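Local coordinates for protein putative amidohydrolase (Unidentified, PDB 3FEQ) that probably hydrolyses dipeptides with a C-terminal proline as a zinc-containing prolidase of the amidohydrolase superfamily, at residues G140-F145 with G196-T201; I189-S194 with V228-Y233; A237-V242 with A260-E265. One frame throughout, in Å; residues are numbered along the deposited sequence.

Contact 1: G140-F145 with G196-T201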
loop_
_atom_site.group_PDB
_atom_site.type_symbol
_atom_site.label_atom_id
_atom_site.label_comp_id
_atom_site.label_asym_id
_atom_site.label_seq_id
_atom_site.Cartn_x
_atom_site.Cartn_y
_atom_site.Cartn_z
ATOM N N GLY C 140 13.961 -18.359 -6.240
ATOM C CA GLY C 140 14.254 -19.487 -7.110
ATOM C C GLY C 140 15.232 -20.439 -6.469
ATOM O O GLY C 140 15.758 -21.339 -7.125
ATOM N N GLY C 141 15.463 -20.234 -5.175
ATOM C CA GLY C 141 16.509 -20.934 -4.446
ATOM C C GLY C 141 15.998 -22.248 -3.918
ATOM O O GLY C 141 14.877 -22.647 -4.215
ATOM N N HIS C 142 16.817 -22.923 -3.120
ATOM C CA HIS C 142 16.490 -24.275 -2.688
ATOM C C HIS C 142 15.268 -24.195 -1.782
ATOM O O HIS C 142 14.523 -25.162 -1.639
ATOM C CB HIS C 142 17.704 -24.963 -2.022
ATOM C CG HIS C 142 17.463 -26.389 -1.609
ATOM N ND1 HIS C 142 17.021 -27.362 -2.483
ATOM C CD2 HIS C 142 17.625 -27.009 -0.413
ATOM C CE1 HIS C 142 16.896 -28.510 -1.837
ATOM N NE2 HIS C 142 17.258 -28.323 -0.580
ATOM N N GLY C 143 15.026 -23.011 -1.232
ATOM C CA GLY C 143 13.858 -22.791 -0.390
ATOM C C GLY C 143 12.604 -22.390 -1.148
ATOM O O GLY C 143 11.509 -22.415 -0.598
ATOM N N ASP C 144 12.760 -22.024 -2.414
ATOM C CA ASP C 144 11.663 -21.457 -3.190
ATOM C C ASP C 144 10.954 -22.570 -3.939
ATOM O O ASP C 144 11.517 -23.147 -4.871
ATOM C CB ASP C 144 12.216 -20.425 -4.172
ATOM C CG ASP C 144 11.150 -19.500 -4.729
ATOM O OD1 ASP C 144 9.937 -19.772 -4.543
ATOM O OD2 ASP C 144 11.542 -18.498 -5.372
ATOM N N PHE C 145 9.724 -22.876 -3.529
ATOM C CA PHE C 145 8.996 -24.047 -4.048
ATOM C C PHE C 145 7.972 -23.674 -5.101
ATOM O O PHE C 145 7.085 -24.461 -5.409
ATOM C CB PHE C 145 8.316 -24.842 -2.921
ATOM C CG PHE C 145 9.281 -25.439 -1.939
ATOM C CD1 PHE C 145 10.179 -26.420 -2.339
ATOM C CD2 PHE C 145 9.331 -24.977 -0.629
ATOM C CE1 PHE C 145 11.103 -26.943 -1.447
ATOM C CE2 PHE C 145 10.251 -25.499 0.278
ATOM C CZ PHE C 145 11.140 -26.480 -0.131
ATOM N N GLY C 196 19.751 -27.746 -4.825
ATOM C CA GLY C 196 19.507 -28.926 -4.014
ATOM C C GLY C 196 18.808 -30.063 -4.730
ATOM O O GLY C 196 18.997 -30.262 -5.928
ATOM N N VAL C 197 18.013 -30.820 -3.980
ATOM C CA VAL C 197 17.319 -31.983 -4.519
ATOM C C VAL C 197 15.789 -31.811 -4.460
ATOM O O VAL C 197 15.087 -32.102 -5.433
ATOM C CB VAL C 197 17.758 -33.275 -3.788
ATOM C CG1 VAL C 197 16.919 -34.468 -4.240
ATOM C CG2 VAL C 197 19.252 -33.536 -4.008
ATOM N N ALA C 198 15.293 -31.273 -3.343
ATOM C CA ALA C 198 13.857 -31.239 -3.040
ATOM C C ALA C 198 13.131 -29.972 -3.519
ATOM O O ALA C 198 11.950 -29.776 -3.220
ATOM C CB ALA C 198 13.633 -31.447 -1.541
ATOM N N SER C 199 13.832 -29.118 -4.258
ATOM C CA SER C 199 13.241 -27.897 -4.814
ATOM C C SER C 199 13.078 -28.011 -6.331
ATOM O O SER C 199 13.869 -28.697 -6.984
ATOM C CB SER C 199 14.110 -26.687 -4.468
ATOM O OG SER C 199 15.490 -26.991 -4.598
ATOM N N PRO C 200 12.050 -27.347 -6.899
ATOM C CA PRO C 200 11.726 -27.495 -8.336
ATOM C C PRO C 200 12.750 -26.961 -9.369
ATOM O O PRO C 200 13.044 -27.656 -10.347
ATOM C CB PRO C 200 10.374 -26.775 -8.476
ATOM C CG PRO C 200 10.299 -25.849 -7.313
ATOM C CD PRO C 200 11.082 -26.483 -6.196
ATOM N N THR C 201 13.283 -25.755 -9.158
ATOM C CA THR C 201 13.899 -24.984 -10.253
ATOM C C THR C 201 15.433 -24.961 -10.302
ATOM O O THR C 201 16.010 -24.651 -11.344
ATOM C CB THR C 201 13.359 -23.530 -10.332
ATOM O OG1 THR C 201 13.578 -22.856 -9.086
ATOM C CG2 THR C 201 11.878 -23.527 -10.646
#

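Contact 2: I189-S194 with V228-Y233. With ZN (zinc ion), chain V.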
loop_
_atom_site.group_PDB
_atom_site.type_symbol
_atom_site.label_atom_id
_atom_site.label_comp_id
_atom_site.label_asym_id
_atom_site.label_seq_id
_atom_site.Cartn_x
_atom_site.Cartn_y
_atom_site.Cartn_z
ATOM N N ILE C 189 21.280 -19.831 12.477
ATOM C CA ILE C 189 20.665 -19.406 11.231
ATOM C C ILE C 189 20.997 -20.376 10.129
ATOM O O ILE C 189 22.158 -20.727 9.976
ATOM C CB ILE C 189 21.150 -18.022 10.822
ATOM C CG1 ILE C 189 20.777 -16.972 11.887
ATOM C CG2 ILE C 189 20.590 -17.664 9.458
ATOM C CD1 ILE C 189 19.264 -16.801 12.096
ATOM N N LYS C 190 19.974 -20.834 9.395
ATOM C CA LYS C 190 20.137 -21.747 8.260
ATOM C C LYS C 190 19.914 -20.980 6.972
ATOM O O LYS C 190 18.983 -20.182 6.879
ATOM C CB LYS C 190 19.141 -22.915 8.351
ATOM C CG LYS C 190 18.842 -23.665 7.012
ATOM C CD LYS C 190 19.483 -25.064 6.925
ATOM C CE LYS C 190 19.493 -25.623 5.489
ATOM N NZ LYS C 190 18.702 -26.893 5.313
ATOM N N ILE C 191 20.790 -21.194 5.991
ATOM C CA ILE C 191 20.642 -20.617 4.654
ATOM C C ILE C 191 20.877 -21.698 3.593
ATOM O O ILE C 191 21.524 -22.716 3.851
ATOM C CB ILE C 191 21.625 -19.429 4.418
ATOM C CG1 ILE C 191 23.057 -19.920 4.169
ATOM C CG2 ILE C 191 21.620 -18.463 5.598
ATOM C CD1 ILE C 191 24.000 -18.814 3.703
ATOM N N MET C 192 20.336 -21.475 2.404
ATOM C CA MET C 192 20.665 -22.293 1.258
ATOM C C MET C 192 21.728 -21.580 0.406
ATOM O O MET C 192 21.471 -20.513 -0.143
ATOM C CB MET C 192 19.403 -22.564 0.443
ATOM C CG MET C 192 18.151 -22.800 1.283
ATOM S SD MET C 192 18.187 -24.354 2.177
ATOM C CE MET C 192 16.423 -24.725 2.281
ATOM N N ALA C 193 22.926 -22.162 0.318
ATOM C CA ALA C 193 24.039 -21.579 -0.452
ATOM C C ALA C 193 24.339 -22.324 -1.742
ATOM O O ALA C 193 25.395 -22.131 -2.341
ATOM C CB ALA C 193 25.293 -21.503 0.386
ATOM N N SER C 194 23.384 -23.136 -2.180
ATOM C CA SER C 194 23.563 -24.018 -3.320
ATOM C C SER C 194 22.194 -24.533 -3.801
ATOM O O SER C 194 21.205 -24.515 -3.051
ATOM C CB SER C 194 24.472 -25.186 -2.903
ATOM O OG SER C 194 24.660 -26.141 -3.925
ATOM N N VAL C 228 26.065 -19.498 11.430
ATOM C CA VAL C 228 25.257 -19.849 10.279
ATOM C C VAL C 228 25.573 -21.281 9.851
ATOM O O VAL C 228 26.737 -21.651 9.710
ATOM C CB VAL C 228 25.605 -18.932 9.097
ATOM C CG1 VAL C 228 25.083 -19.496 7.794
ATOM C CG2 VAL C 228 25.078 -17.565 9.332
ATOM N N MET C 229 24.535 -22.088 9.662
ATOM C CA MET C 229 24.669 -23.369 8.972
ATOM C C MET C 229 24.216 -23.182 7.533
ATOM O O MET C 229 23.353 -22.355 7.263
ATOM C CB MET C 229 23.849 -24.468 9.666
ATOM C CG MET C 229 22.381 -24.137 9.948
ATOM S SD MET C 229 21.618 -25.367 11.023
ATOM C CE MET C 229 21.466 -26.668 9.824
ATOM N N ALA C 230 24.790 -23.942 6.609
ATOM C CA ALA C 230 24.642 -23.625 5.196
ATOM C C ALA C 230 24.578 -24.857 4.313
ATOM O O ALA C 230 25.427 -25.739 4.379
ATOM C CB ALA C 230 25.762 -22.706 4.742
ATOM N N HIS C 231 23.560 -24.905 3.473
ATOM C CA HIS C 231 23.311 -26.063 2.642
ATOM C C HIS C 231 24.117 -25.883 1.361
ATOM O O HIS C 231 24.002 -24.858 0.689
ATOM C CB HIS C 231 21.807 -26.169 2.369
ATOM C CG HIS C 231 21.457 -26.991 1.170
ATOM N ND1 HIS C 231 20.841 -28.220 1.268
ATOM C CD2 HIS C 231 21.559 -26.727 -0.154
ATOM C CE1 HIS C 231 20.620 -28.699 0.059
ATOM N NE2 HIS C 231 21.048 -27.812 -0.823
ATOM N N ALA C 232 24.966 -26.856 1.052
ATOM C CA ALA C 232 25.868 -26.749 -0.101
ATOM C C ALA C 232 26.326 -28.122 -0.530
ATOM O O ALA C 232 26.622 -28.960 0.314
ATOM C CB ALA C 232 27.084 -25.855 0.218
ATOM N N TYR C 233 26.361 -28.360 -1.838
ATOM C CA TYR C 233 26.808 -29.645 -2.351
ATOM C C TYR C 233 28.231 -29.620 -2.871
ATOM O O TYR C 233 29.077 -30.336 -2.359
ATOM C CB TYR C 233 25.855 -30.177 -3.412
ATOM C CG TYR C 233 24.613 -30.808 -2.827
ATOM C CD1 TYR C 233 24.691 -31.937 -2.024
ATOM C CD2 TYR C 233 23.364 -30.268 -3.061
ATOM C CE1 TYR C 233 23.548 -32.502 -1.470
ATOM C CE2 TYR C 233 22.229 -30.828 -2.519
ATOM C CZ TYR C 233 22.319 -31.940 -1.730
ATOM O OH TYR C 233 21.167 -32.484 -1.202
HETATM ZN ZN ZN V . 19.436 -28.885 2.950
#

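Contact 3: A237-V242 with A260-E265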
loop_
_atom_site.group_PDB
_atom_site.type_symbol
_atom_site.label_atom_id
_atom_site.label_comp_id
_atom_site.label_asym_id
_atom_site.label_seq_id
_atom_site.Cartn_x
_atom_site.Cartn_y
_atom_site.Cartn_z
ATOM N N ALA C 237 30.561 -24.237 -4.281
ATOM C CA ALA C 237 29.554 -23.682 -3.381
ATOM C C ALA C 237 29.990 -23.751 -1.918
ATOM O O ALA C 237 29.688 -22.854 -1.133
ATOM C CB ALA C 237 28.239 -24.408 -3.568
ATOM N N ILE C 238 30.710 -24.809 -1.558
ATOM C CA ILE C 238 31.196 -24.957 -0.199
ATOM C C ILE C 238 32.281 -23.949 0.119
ATOM O O ILE C 238 32.226 -23.270 1.147
ATOM C CB ILE C 238 31.740 -26.359 0.056
ATOM C CG1 ILE C 238 30.579 -27.353 0.161
ATOM C CG2 ILE C 238 32.571 -26.362 1.340
ATOM C CD1 ILE C 238 30.969 -28.808 0.033
ATOM N N ALA C 239 33.262 -23.850 -0.769
ATOM C CA ALA C 239 34.434 -23.043 -0.489
ATOM C C ALA C 239 34.008 -21.621 -0.167
ATOM O O ALA C 239 34.311 -21.113 0.914
ATOM C CB ALA C 239 35.409 -23.073 -1.654
ATOM N N ARG C 240 33.222 -21.021 -1.058
ATOM C CA ARG C 240 32.842 -19.619 -0.903
ATOM C C ARG C 240 32.036 -19.363 0.376
ATOM O O ARG C 240 32.269 -18.368 1.069
ATOM C CB ARG C 240 32.109 -19.099 -2.145
ATOM C CG ARG C 240 30.897 -19.897 -2.545
ATOM C CD ARG C 240 30.334 -19.377 -3.829
ATOM N NE ARG C 240 28.930 -19.052 -3.669
ATOM C CZ ARG C 240 28.437 -17.819 -3.738
ATOM N NH1 ARG C 240 27.135 -17.627 -3.575
ATOM N NH2 ARG C 240 29.234 -16.784 -3.991
ATOM N N ALA C 241 31.151 -20.304 0.717
ATOM C CA ALA C 241 30.400 -20.244 1.973
ATOM C C ALA C 241 31.339 -20.170 3.161
ATOM O O ALA C 241 31.162 -19.331 4.042
ATOM C CB ALA C 241 29.489 -21.443 2.106
ATOM N N VAL C 242 32.352 -21.033 3.161
ATOM C CA VAL C 242 33.332 -21.066 4.241
ATOM C C VAL C 242 34.194 -19.805 4.264
ATOM O O VAL C 242 34.446 -19.249 5.324
ATOM C CB VAL C 242 34.213 -22.318 4.166
ATOM C CG1 VAL C 242 35.202 -22.338 5.311
ATOM C CG2 VAL C 242 33.353 -23.539 4.219
ATOM N N ALA C 260 37.685 -29.220 1.330
ATOM C CA ALA C 260 37.852 -29.888 2.608
ATOM C C ALA C 260 39.003 -29.282 3.399
ATOM O O ALA C 260 38.850 -28.948 4.572
ATOM C CB ALA C 260 38.069 -31.364 2.395
ATOM N N LYS C 261 40.140 -29.103 2.733
ATOM C CA LYS C 261 41.324 -28.539 3.362
ATOM C C LYS C 261 41.015 -27.135 3.871
ATOM O O LYS C 261 41.355 -26.796 5.000
ATOM C CB LYS C 261 42.476 -28.501 2.353
ATOM C CG LYS C 261 43.860 -28.982 2.847
ATOM C CD LYS C 261 44.985 -28.490 1.898
ATOM C CE LYS C 261 46.148 -29.462 1.687
ATOM N NZ LYS C 261 47.388 -29.057 2.402
ATOM N N LEU C 262 40.313 -26.349 3.057
ATOM C CA LEU C 262 39.875 -25.002 3.448
ATOM C C LEU C 262 38.929 -25.018 4.639
ATOM O O LEU C 262 38.998 -24.153 5.504
ATOM C CB LEU C 262 39.192 -24.304 2.281
ATOM C CG LEU C 262 38.824 -22.834 2.460
ATOM C CD1 LEU C 262 40.080 -21.979 2.539
ATOM C CD2 LEU C 262 37.964 -22.408 1.293
ATOM N N MET C 263 38.049 -26.011 4.672
ATOM C CA MET C 263 37.145 -26.213 5.791
ATOM C C MET C 263 37.882 -26.512 7.089
ATOM O O MET C 263 37.582 -25.921 8.127
ATOM C CB MET C 263 36.155 -27.333 5.475
ATOM C CG MET C 263 34.723 -26.859 5.381
ATOM S SD MET C 263 33.570 -28.153 4.921
ATOM C CE MET C 263 34.426 -28.792 3.497
ATOM N N HIS C 264 38.849 -27.425 7.033
ATOM C CA HIS C 264 39.651 -27.765 8.210
ATOM C C HIS C 264 40.399 -26.549 8.734
ATOM O O HIS C 264 40.482 -26.329 9.933
ATOM C CB HIS C 264 40.636 -28.882 7.884
ATOM C CG HIS C 264 41.720 -29.045 8.903
ATOM N ND1 HIS C 264 41.472 -29.482 10.188
ATOM C CD2 HIS C 264 43.051 -28.813 8.834
ATOM C CE1 HIS C 264 42.610 -29.532 10.858
ATOM N NE2 HIS C 264 43.582 -29.131 10.059
ATOM N N GLU C 265 40.904 -25.739 7.816
ATOM C CA GLU C 265 41.677 -24.559 8.162
ATOM C C GLU C 265 40.846 -23.538 8.926
ATOM O O GLU C 265 41.278 -22.986 9.925
ATOM C CB GLU C 265 42.206 -23.917 6.885
ATOM C CG GLU C 265 43.659 -23.533 6.923
ATOM C CD GLU C 265 44.232 -23.422 5.528
ATOM O OE1 GLU C 265 43.553 -23.884 4.585
ATOM O OE2 GLU C 265 45.364 -22.905 5.374
#

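Contact 1: G140-F145 with G196-T201
His-142 and Ser-199 meet because of how each side chain leaves its backbone. In His-142, CG is anti to the backbone N (chi1 -177°), which sets CG on the side of segment 196-201. The turn about chi2 then brings ND1 to Ser-199 OG. In Ser-199, OG takes the crowded position between backbone N and carbonyl carbon (chi1 41°) and faces that ring. The result is a hydrogen bond from His-142 ND1 to Ser-199 OG of 2.6 Å. It is somewhat bent, with an angle of 142° at the hydrogen, and OG is tilted out of the imidazole plane. The segment 196-201 also curls around the same end of the ring. Gly-196 CA lies 3.3 Å from His-142 ND1. Ala-198 N is in the ring plane, at the edge, 3.5 Å from His-142 CE1.

A second, apolar patch lies beside this. Phe-145 and Pro-200 cross at about a right angle, with Phe-145 CD1 4.0 Å from Pro-200 CD. The edge of the Phe-145 ring also reaches the backbone, with CE1 3.4 Å from Ala-198 O. At the far end, Thr-201 OG1 gives a weak hydrogen bond to Gly-140 O.

The first loop has its own bracing. A type I turn runs from Gly-141 to Asp-144, and Gly-140 N donates to the anti lone pair of Asp-144 OD2 at 2.6 Å. Asp-202 OD1 accepts from Gly-196 N and is also hydrogen-bonded to Ser-199 OG. The His-142 ring stacks on that of His-231, a zinc ligand, and the nearest atom of its side chain is about 4 Å from a zinc ion. The His-142, Ser-199, Asp-202 chain of bonds therefore probably fixes the ring's rotation beside the metal site.

Contact 2: I189-S194 with V228-Y233
Ile-189 O receives Met-229 N across the two strands at 2.8 Å, and Val-228 CA makes a CA-H...O contact with the same oxygen. This is the first rung of a parallel pair in the TIM-barrel fold. Strands 189-192 and 228-234 are joined through helix 211-223 as a beta-alpha-beta unit. The ladder goes on in step: Ile-191 N binds Met-229 O, His-231 N binds Ile-191 O, and Ala-193 N binds His-231 O at 2.9 Å, just past the end of the first strand. Tyr-233 N gives a weak hydrogen bond to Ser-194 OG. Tyr-233 OH is hydrogen-bonded to Tyr-277 OH.

The two faces of the pair differ. Ile-189, Ile-191, Val-228 and Ala-230 share one face, and the first three touch helix 211-223. Ile-191 CG1 rests 3.9 Å from Ala-230 CB. Lys-190, Met-192, Met-229 and His-231 lie on the other face, where the zinc is. Lys-190 CB packs 3.8 Å from Met-229 CG. Further out, Lys-190 CE lies 3.9 Å from His-231 CB. Met-192 SD approaches the His-231 ring obliquely.

In His-231, chi1 (159°) sets CG on the zinc side of the sheet, and the turn about chi2 (110°) presents ND1 to the ion. Its NE2 is hydrogen-bonded to Gly-195 O, which probably helps fix the ring's rotation. His-251 is the other protein ligand of that ion. The nearest atom of the Lys-190 side chain is about 3 Å from another zinc ion, probably the one bound by His-65, His-67 and Asp-323. Its place is consistent with the bridging, carboxylated lysine of binuclear relatives, though it is modelled as plain lysine. His-231 ND1 is 2.3 Å from its zinc ion, and Lys-190 NZ is 3.2 Å from that same ion.

Contact 3: A237-V242 with A260-E265
Met-263 fits against Ile-238 and Val-242 on the buried side of this helix pair. Its chain bends at the last torsion (chi3 -50°), which sets CE against the branch methyl of Ile-238: Ile-238 CG2 to Met-263 CE is 3.7 Å. One turn on, Val-242 CG2 meets Met-263 CG at 3.8 Å. In both pairs the side chains cross at about a right angle. The other methyl of Val-242, CG1, lies 4.2 Å from Leu-262 O. Ile-249 of strand 248-254 and Tyr-311 of helix 302-314 close over Ile-238 and Met-263.

The helices 235-243 and 257-266 are consecutive in the outer layer of the TIM barrel, with strand 248-254 between them in the chain. The axes of the segments 237-242 and 260-265 run 20° apart and come within 9.5 Å. No hydrogen bond joins the two segments.

The other side of the contact is thinner and partly exposed. There Leu-262 CD2 lies against the backbone and methyl group of Ala-239, 4.0 Å from Ala-239 CB.

The three contacts lie in one amidohydrolase barrel. Contacts 1 and 2 alternate along the chain: 140-145, 189-194, 196-201, then 228-233. Contact 3 follows in series. Contact 2 is central, with its centre 13 Å from the centre of each of the others, while the centres of contacts 1 and 3 are 23 Å apart and the two do not touch. The loops of contact 1 sit over the C-terminal end of the strands of contact 2, where Val-197 CG2 lies 3.6 Å from Tyr-233 OH. Strand 228-234 leads directly into helix 235-243, so contact 3 packs the outer layer just behind the strand carrying the zinc ligand. Contact 2 thus links the loops at the metal site to the helical shell.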